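Local coordinates for protein CRISPR-associated endonuclease Cas9 (PDB 5X2H) that uses a guide RNA to recognise matching invading DNA and cuts its two strands with separate HNH and RuvC-like nuclease domains, at residues D680-V684 with S738-D742. Sequence-based numbering, arbitrary orientation.
Sequences DMFRV and SLYKD. With nucleotides of chain D.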
ATOM      1  N   ASP A 680      -1.507  -3.763  19.054  1.00 31.69           N
ATOM      2  CA  ASP A 680      -0.141  -3.521  19.498  1.00 29.32           C
ATOM      3  C   ASP A 680      -0.113  -2.683  20.771  1.00 30.80           C
ATOM      4  O   ASP A 680      -0.896  -1.744  20.940  1.00 32.89           O
ATOM      5  CB  ASP A 680       0.656  -2.812  18.398  1.00 28.96           C
ATOM      6  CG  ASP A 680       1.012  -3.734  17.252  1.00 33.73           C
ATOM      7  OD1 ASP A 680       0.708  -4.942  17.344  1.00 35.42           O
ATOM      8  OD2 ASP A 680       1.603  -3.250  16.262  1.00 36.19           O
ATOM      9  N   MET A 681       0.798  -3.041  21.675  1.00 28.80           N
ATOM     10  CA  MET A 681       1.115  -2.226  22.847  1.00 34.16           C
ATOM     11  C   MET A 681       2.274  -1.318  22.453  1.00 35.95           C
ATOM     12  O   MET A 681       3.443  -1.632  22.678  1.00 35.67           O
ATOM     13  CB  MET A 681       1.470  -3.104  24.043  1.00 31.32           C
ATOM     14  CG  MET A 681       1.705  -2.339  25.336  1.00 33.41           C
ATOM     15  SD  MET A 681       2.602  -3.297  26.581  1.00 36.18           S
ATOM     16  CE  MET A 681       1.695  -4.843  26.534  1.00 32.60           C
ATOM     17  N   PHE A 682       1.950  -0.180  21.844  1.00 33.51           N
ATOM     18  CA  PHE A 682       2.995   0.672  21.292  1.00 31.35           C
ATOM     19  C   PHE A 682       3.771   1.429  22.359  1.00 28.92           C
ATOM     20  O   PHE A 682       4.848   1.955  22.056  1.00 32.03           O
ATOM     21  CB  PHE A 682       2.402   1.661  20.277  1.00 28.81           C
ATOM     22  CG  PHE A 682       1.614   2.795  20.893  1.00 30.95           C
ATOM     23  CD1 PHE A 682       0.271   2.643  21.198  1.00 31.93           C
ATOM     24  CD2 PHE A 682       2.208   4.028  21.127  1.00 32.26           C
ATOM     25  CE1 PHE A 682      -0.458   3.688  21.748  1.00 31.08           C
ATOM     26  CE2 PHE A 682       1.482   5.076  21.677  1.00 29.80           C
ATOM     27  CZ  PHE A 682       0.148   4.903  21.988  1.00 28.06           C
ATOM     28  N   ARG A 683       3.268   1.484  23.589  1.00 29.61           N
ATOM     29  CA  ARG A 683       3.884   2.297  24.626  1.00 30.28           C
ATOM     30  C   ARG A 683       3.616   1.671  25.989  1.00 30.81           C
ATOM     31  O   ARG A 683       2.575   1.047  26.209  1.00 30.48           O
ATOM     32  CB  ARG A 683       3.348   3.734  24.561  1.00 30.49           C
ATOM     33  CG  ARG A 683       3.839   4.675  25.644  1.00 33.95           C
ATOM     34  CD  ARG A 683       3.281   6.076  25.415  1.00 32.23           C
ATOM     35  NE  ARG A 683       2.909   6.738  26.661  1.00 33.94           N
ATOM     36  CZ  ARG A 683       2.271   7.901  26.724  1.00 37.30           C
ATOM     37  NH1 ARG A 683       1.932   8.536  25.608  1.00 38.68           N
ATOM     38  NH2 ARG A 683       1.969   8.428  27.901  1.00 38.25           N
ATOM     39  N   VAL A 684       4.578   1.828  26.897  1.00 28.89           N
ATOM     40  CA  VAL A 684       4.406   1.455  28.296  1.00 33.45           C
ATOM     41  C   VAL A 684       5.001   2.562  29.155  1.00 34.88           C
ATOM     42  O   VAL A 684       6.110   3.036  28.889  1.00 37.14           O
ATOM     43  CB  VAL A 684       5.048   0.089  28.623  1.00 37.77           C
ATOM     44  CG1 VAL A 684       6.517   0.066  28.236  1.00 41.35           C
ATOM     45  CG2 VAL A 684       4.882  -0.239  30.094  1.00 38.39           C
ATOM     46  N   SER A 738       8.398   7.055  29.394  1.00 38.81           N
ATOM     47  CA  SER A 738       7.594   6.217  28.517  1.00 37.40           C
ATOM     48  C   SER A 738       8.520   5.414  27.618  1.00 37.64           C
ATOM     49  O   SER A 738       9.479   5.961  27.062  1.00 39.47           O
ATOM     50  CB  SER A 738       6.637   7.059  27.671  1.00 36.72           C
ATOM     51  OG  SER A 738       5.731   7.775  28.491  1.00 42.11           O
ATOM     52  N   LEU A 739       8.237   4.122  27.480  1.00 33.23           N
ATOM     53  CA  LEU A 739       9.018   3.243  26.627  1.00 32.27           C
ATOM     54  C   LEU A 739       8.208   2.847  25.402  1.00 36.33           C
ATOM     55  O   LEU A 739       7.013   2.555  25.500  1.00 37.33           O
ATOM     56  CB  LEU A 739       9.462   1.986  27.379  1.00 31.73           C
ATOM     57  CG  LEU A 739      10.356   2.201  28.598  1.00 33.79           C
ATOM     58  CD1 LEU A 739      10.785   0.865  29.179  1.00 31.54           C
ATOM     59  CD2 LEU A 739      11.566   3.057  28.229  1.00 36.75           C
ATOM     60  N   TYR A 740       8.870   2.854  24.252  1.00 36.41           N
ATOM     61  CA  TYR A 740       8.327   2.360  23.000  1.00 35.97           C
ATOM     62  C   TYR A 740       9.235   1.243  22.509  1.00 34.75           C
ATOM     63  O   TYR A 740      10.348   1.060  23.009  1.00 36.13           O
ATOM     64  CB  TYR A 740       8.231   3.478  21.949  1.00 36.18           C
ATOM     65  CG  TYR A 740       7.567   4.743  22.447  1.00 33.79           C
ATOM     66  CD1 TYR A 740       8.279   5.682  23.183  1.00 37.05           C
ATOM     67  CD2 TYR A 740       6.231   5.005  22.173  1.00 35.27           C
ATOM     68  CE1 TYR A 740       7.678   6.842  23.643  1.00 39.38           C
ATOM     69  CE2 TYR A 740       5.618   6.165  22.627  1.00 39.20           C
ATOM     70  CZ  TYR A 740       6.348   7.079  23.361  1.00 42.78           C
ATOM     71  OH  TYR A 740       5.749   8.233  23.815  1.00 44.52           O
ATOM     72  N   LYS A 741       8.751   0.492  21.524  1.00 30.11           N
ATOM     73  CA  LYS A 741       9.571  -0.557  20.934  1.00 31.56           C
ATOM     74  C   LYS A 741      10.891   0.020  20.441  1.00 36.45           C
ATOM     75  O   LYS A 741      10.916   1.043  19.749  1.00 41.06           O
ATOM     76  CB  LYS A 741       8.819  -1.240  19.792  1.00 30.56           C
ATOM     77  CG  LYS A 741       7.678  -2.130  20.271  1.00 31.51           C
ATOM     78  CD  LYS A 741       6.992  -2.849  19.121  1.00 31.72           C
ATOM     79  CE  LYS A 741       5.940  -3.819  19.635  1.00 33.11           C
ATOM     80  NZ  LYS A 741       4.944  -3.149  20.521  1.00 32.72           N
ATOM     81  N   ASP A 742      11.987  -0.633  20.831  1.00 35.65           N
ATOM     82  CA  ASP A 742      13.362  -0.250  20.512  1.00 37.69           C
ATOM     83  C   ASP A 742      13.816   1.016  21.230  1.00 38.64           C
ATOM     84  O   ASP A 742      14.776   1.662  20.796  1.00 34.96           O
ATOM     85  CB  ASP A 742      13.577  -0.107  19.002  1.00 40.58           C
ATOM     86  CG  ASP A 742      13.612  -1.445  18.296  1.00 45.60           C
ATOM     87  OD1 ASP A 742      14.002  -2.444  18.939  1.00 46.20           O
ATOM     88  OD2 ASP A 742      13.246  -1.501  17.105  1.00 46.54           O
TER
ATOM     89  P    DA D   3       3.092  -6.237  21.776  1.00 32.68           P
ATOM     90  OP1  DA D   3       2.956  -4.951  21.058  1.00 32.55           O
ATOM     91  OP2  DA D   3       4.177  -6.408  22.769  1.00 32.67           O
ATOM     92  O5'  DA D   3       1.712  -6.598  22.500  1.00 33.89           O
ATOM     93  C5'  DA D   3       0.520  -6.730  21.721  1.00 32.21           C
ATOM     94  C4'  DA D   3      -0.346  -7.878  22.222  1.00 32.04           C
ATOM     95  O4'  DA D   3       0.159  -9.142  21.711  1.00 32.65           O
ATOM     96  C3'  DA D   3      -0.419  -8.021  23.744  1.00 30.64           C
ATOM     97  O3'  DA D   3      -1.761  -8.240  24.138  1.00 29.65           O
ATOM     98  C2'  DA D   3       0.471  -9.231  24.035  1.00 31.38           C
ATOM     99  C1'  DA D   3       0.301 -10.065  22.771  1.00 35.21           C
ATOM    100  N9   DA D   3       1.446 -10.930  22.479  1.00 36.49           N
ATOM    101  C8   DA D   3       2.757 -10.555  22.361  1.00 35.35           C
ATOM    102  N7   DA D   3       3.572 -11.549  22.085  1.00 34.58           N
ATOM    103  C5   DA D   3       2.738 -12.653  22.018  1.00 35.06           C
ATOM    104  C6   DA D   3       2.986 -14.018  21.764  1.00 35.81           C
ATOM    105  N6   DA D   3       4.203 -14.514  21.518  1.00 34.09           N
ATOM    106  N1   DA D   3       1.930 -14.857  21.772  1.00 34.61           N
ATOM    107  C2   DA D   3       0.714 -14.359  22.019  1.00 33.16           C
ATOM    108  N3   DA D   3       0.358 -13.100  22.272  1.00 32.12           N
ATOM    109  C4   DA D   3       1.425 -12.289  22.255  1.00 34.04           C
ATOM    110  P    DG D   2       6.164  -5.817  15.999  1.00 43.06           P
ATOM    111  OP1  DG D   2       5.493  -4.535  15.689  1.00 49.96           O
ATOM    112  OP2  DG D   2       7.611  -5.840  16.305  1.00 48.57           O
ATOM    113  O5'  DG D   2       5.384  -6.510  17.204  1.00 39.55           O
ATOM    114  C5'  DG D   2       3.971  -6.535  17.195  1.00 39.20           C
ATOM    115  C4'  DG D   2       3.434  -7.428  18.297  1.00 35.79           C
ATOM    116  O4'  DG D   2       3.525  -8.825  17.905  1.00 36.51           O
ATOM    117  C3'  DG D   2       4.164  -7.335  19.651  1.00 35.15           C
ATOM    118  O3'  DG D   2       3.205  -7.390  20.673  1.00 31.34           O
ATOM    119  C2'  DG D   2       4.990  -8.618  19.658  1.00 34.50           C
ATOM    120  C1'  DG D   2       3.962  -9.535  19.036  1.00 36.44           C
ATOM    121  N9   DG D   2       4.445 -10.855  18.656  1.00 40.18           N
ATOM    122  C8   DG D   2       5.735 -11.230  18.368  1.00 40.61           C
ATOM    123  N7   DG D   2       5.850 -12.499  18.079  1.00 41.15           N
ATOM    124  C5   DG D   2       4.555 -12.994  18.200  1.00 41.37           C
ATOM    125  C6   DG D   2       4.051 -14.306  18.014  1.00 42.56           C
ATOM    126  O6   DG D   2       4.671 -15.329  17.693  1.00 46.09           O
ATOM    127  N1   DG D   2       2.676 -14.366  18.232  1.00 41.18           N
ATOM    128  C2   DG D   2       1.890 -13.298  18.590  1.00 39.83           C
ATOM    129  N2   DG D   2       0.585 -13.548  18.758  1.00 38.08           N
ATOM    130  N3   DG D   2       2.348 -12.070  18.769  1.00 39.21           N
ATOM    131  C4   DG D   2       3.684 -11.993  18.556  1.00 40.84           C
TER
HETATM  132  O   HOH W   1       6.230   0.923  20.208  1.00 32.67           O
HETATM  133  O   HOH W   2       3.474   8.615  22.953  1.00 44.31           O
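An antiparallel pairing of strands 683-689 and 733-740 joins V684 to L739 beside the bound DNA, and the ends of the same two segments close on one of its phosphates. The hydrogen-bonded pair is complete. V684 N reaches L739 O at 2.9 Å in the carbonyl plane. In return, L739 N donates to V684 O at 2.8 Å along a nearly straight line. On their shared face V684 CG1 lies 3.6 Å from L739 CB, and Y760 packs against both residues.

The opposite face carries R683 and Y740, running alongside each other. The methylenes of R683 run along the tyrosine ring, carried there by an extended first torsion, with CD 3.6 Å from Y740 CE2. The guanidinium is turned 63° from the ring plane. A water in the ring plane at its hydroxyl edge joins Y740 OH to R683 NH1, whereas R683 NE forms a salt bridge with D685, which also accepts a hydrogen bond from S738 OG.

Strand 683-689 is the middle one of a three-stranded sheet, and F682 and R683 both face I700 of its other neighbour, forming a classic beta bulge. Beyond the pairing the segments separate, and a water spans F682 O and K741 N. DG2 and DA3 of chain D follow in an order found in the AGAAACA PAM of this complex, consistent with a hold here on the backbone of the PAM-containing strand. K741, extended until a bend at chi4 (55°), brings NZ within 2.7 Å of OP1 of DA3. To that same oxygen M681 N donates from the other segment, at 2.9 Å.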